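Long-range contact in probable chitinase (Chromobacterium violaceum, PDB 5JH8), which probably binds chitin and hydrolyses its glycosidic bonds: residues A[4-9]-A[297-302]. Numbering follows the deposited sequence. Where two conformers were deposited one is given.
Sequences VLAYYS and YALGME. With HIS (histidine), chain F; 6KY ((2S)-2-(dimethylamino)-4-(methylselanyl)butanoic acid), chain E.
The ring of Y297 overlaps Y7 through its CD2 atom, which lies 3.7 Å from Y7 CB and about as near to Y7 CG; the side chains cross at about a right angle, with the ring planes inclined at 48°. The peptide bond from Y297 to A298 is cis, and A298 CB sits over the centre of the Y297 ring, 3.6 Å above its plane. The bound histidine lies against the opposite face, with its CD2 3.4 Å from Y297 CE2. Beyond the ring, Y297 OH is hydrogen-bonded to Y11 and Y7 OH to N109.

Strands 3-8 and 293-297 are parallel neighbours that close the TIM barrel of family 18, and Y297, at the C-terminal end of the last strand, belongs to the pockets of both bound ligands, the histidine and the selanyl amino acid. There the chain leaves the strand for a type II turn, 298-301. L299 N donates to Y7 O at 3.0 Å. A water that accepts from S9 N lies within bonding distance of both Y7 O and L299 O. L299 CG is anti to its carbonyl carbon (chi1 -69°), 4.0 Å from A6 CB. Its CD1 also touches A6 CB and reaches the edge of the Y8 ring, 4.1 Å from Y8 CD1. From inside the turn, G300 N donates to OE1 of E302, just beyond it, on its syn side (2.8 Å), while E302 OE2 is bonded to W307.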
loop_
_atom_site.group_PDB
_atom_site.type_symbol
_atom_site.label_atom_id
_atom_site.label_comp_id
_atom_site.label_asym_id
_atom_site.label_seq_id
_atom_site.Cartn_x
_atom_site.Cartn_y
_atom_site.Cartn_z
ATOM N N VAL A 4 -4.914 -6.507 9.729
ATOM C CA VAL A 4 -4.411 -5.148 9.880
ATOM C C VAL A 4 -2.959 -5.228 9.430
ATOM O O VAL A 4 -2.080 -5.646 10.199
ATOM C CB VAL A 4 -4.573 -4.625 11.311
ATOM C CG1 VAL A 4 -4.088 -3.195 11.425
ATOM C CG2 VAL A 4 -6.042 -4.767 11.746
ATOM N N LEU A 5 -2.713 -4.878 8.164
ATOM C CA LEU A 5 -1.445 -5.137 7.494
ATOM C C LEU A 5 -0.600 -3.877 7.526
ATOM O O LEU A 5 -0.929 -2.884 6.879
ATOM C CB LEU A 5 -1.703 -5.562 6.047
ATOM C CG LEU A 5 -0.462 -5.826 5.197
ATOM C CD1 LEU A 5 0.273 -7.089 5.652
ATOM C CD2 LEU A 5 -0.878 -5.954 3.741
ATOM N N ALA A 6 0.508 -3.919 8.253
ATOM C CA ALA A 6 1.452 -2.810 8.276
ATOM C C ALA A 6 2.547 -3.042 7.243
ATOM O O ALA A 6 2.961 -4.164 7.003
ATOM C CB ALA A 6 2.070 -2.694 9.674
ATOM N N TYR A 7 3.036 -1.956 6.653
ATOM C CA TYR A 7 4.150 -1.989 5.707
ATOM C C TYR A 7 5.453 -1.635 6.421
ATOM O O TYR A 7 5.591 -0.554 6.991
ATOM C CB TYR A 7 3.902 -1.067 4.492
ATOM C CG TYR A 7 3.135 -1.821 3.431
ATOM C CD1 TYR A 7 1.784 -2.020 3.537
ATOM C CD2 TYR A 7 3.808 -2.482 2.413
ATOM C CE1 TYR A 7 1.116 -2.814 2.654
ATOM C CE2 TYR A 7 3.145 -3.259 1.504
ATOM C CZ TYR A 7 1.803 -3.452 1.636
ATOM O OH TYR A 7 1.129 -4.283 0.787
ATOM N N TYR A 8 6.397 -2.583 6.389
ATOM C CA TYR A 8 7.744 -2.422 6.935
ATOM C C TYR A 8 8.682 -2.208 5.754
ATOM O O TYR A 8 9.049 -3.152 5.059
ATOM C CB TYR A 8 8.131 -3.640 7.768
ATOM C CG TYR A 8 9.459 -3.469 8.458
ATOM C CD1 TYR A 8 9.576 -2.636 9.534
ATOM C CD2 TYR A 8 10.602 -4.123 8.015
ATOM C CE1 TYR A 8 10.784 -2.457 10.170
ATOM C CE2 TYR A 8 11.826 -3.927 8.643
ATOM C CZ TYR A 8 11.912 -3.090 9.735
ATOM O OH TYR A 8 13.098 -2.882 10.407
ATOM N N SER A 9 9.116 -0.962 5.569
ATOM C CA SER A 9 9.826 -0.546 4.375
ATOM C C SER A 9 10.986 0.351 4.781
ATOM O O SER A 9 11.247 0.571 5.967
ATOM C CB SER A 9 8.873 0.183 3.424
ATOM O OG SER A 9 9.581 0.606 2.279
ATOM N N TYR A 297 0.258 2.450 5.335
ATOM C CA TYR A 297 1.520 2.739 4.675
ATOM C C TYR A 297 2.076 4.033 5.257
ATOM O O TYR A 297 1.525 5.109 4.988
ATOM C CB TYR A 297 1.347 2.878 3.148
ATOM C CG TYR A 297 2.686 2.853 2.454
ATOM C CD1 TYR A 297 3.415 4.011 2.276
ATOM C CD2 TYR A 297 3.282 1.660 2.100
ATOM C CE1 TYR A 297 4.669 4.000 1.706
ATOM C CE2 TYR A 297 4.552 1.635 1.556
ATOM C CZ TYR A 297 5.244 2.818 1.371
ATOM O OH TYR A 297 6.500 2.857 0.819
ATOM N N ALA A 298 3.166 3.999 6.045
ATOM C CA ALA A 298 4.010 2.857 6.391
ATOM C C ALA A 298 4.636 3.127 7.781
ATOM O O ALA A 298 4.665 4.252 8.268
ATOM C CB ALA A 298 5.114 2.661 5.374
ATOM N N LEU A 299 5.150 2.059 8.386
ATOM C CA LEU A 299 5.792 2.144 9.689
ATOM C C LEU A 299 6.971 3.110 9.660
ATOM O O LEU A 299 7.832 3.061 8.783
ATOM C CB LEU A 299 6.265 0.752 10.115
ATOM C CG LEU A 299 5.158 -0.250 10.449
ATOM C CD1 LEU A 299 5.746 -1.649 10.464
ATOM C CD2 LEU A 299 4.462 0.026 11.798
ATOM N N GLY A 300 7.016 3.987 10.656
ATOM C CA GLY A 300 8.048 4.985 10.768
ATOM C C GLY A 300 7.552 6.379 10.466
ATOM O O GLY A 300 8.256 7.346 10.758
HETATM N N MSE A 301 6.365 6.506 9.886
HETATM C CA MSE A 301 5.823 7.808 9.545
HETATM C C MSE A 301 4.866 8.358 10.598
HETATM O O MSE A 301 4.414 9.505 10.491
HETATM C CB MSE A 301 5.048 7.703 8.231
HETATM C CG MSE A 301 5.860 7.238 7.075
HETATM SE SE MSE A 301 4.711 7.258 5.507
HETATM C CE MSE A 301 5.987 6.535 4.210
ATOM N N GLU A 302 4.488 7.518 11.548
ATOM C CA GLU A 302 3.320 7.740 12.390
ATOM C C GLU A 302 3.703 8.042 13.835
ATOM O O GLU A 302 4.872 8.082 14.204
ATOM C CB GLU A 302 2.366 6.549 12.282
ATOM C CG GLU A 302 2.703 5.316 13.130
ATOM C CD GLU A 302 3.774 4.416 12.566
ATOM O OE1 GLU A 302 4.909 4.878 12.292
ATOM O OE2 GLU A 302 3.511 3.196 12.423
HETATM N N HIS F . 4.851 3.611 -3.019
HETATM C CA HIS F . 5.687 2.509 -2.555
HETATM C C HIS F . 7.095 2.656 -3.116
HETATM O O HIS F . 7.321 3.313 -4.140
HETATM C CB HIS F . 5.076 1.164 -2.956
HETATM C CG HIS F . 3.823 0.820 -2.207
HETATM N ND1 HIS F . 3.318 -0.461 -2.152
HETATM C CD2 HIS F . 2.963 1.592 -1.501
HETATM C CE1 HIS F . 2.217 -0.468 -1.424
HETATM N NE2 HIS F . 1.966 0.769 -1.035
HETATM O OXT HIS F . 8.041 2.119 -2.539
HETATM N N 6KY E . 3.211 6.401 -2.048
HETATM C CA 6KY E . 4.106 5.917 -3.147
HETATM C C 6KY E . 5.051 4.864 -2.606
HETATM O O 6KY E . 5.918 5.174 -1.797
HETATM C CB 6KY E . 4.894 7.049 -3.837
HETATM C CG 6KY E . 3.962 8.046 -4.547
HETATM SE SE 6KY E . 4.899 9.434 -5.563
HETATM C CE 6KY E . 5.457 10.503 -4.029
HETATM C CN1 6KY E . 3.872 7.277 -1.062
HETATM C CN2 6KY E . 2.547 5.296 -1.317
HETATM O O HOH W 1 8.047 1.145 6.937
#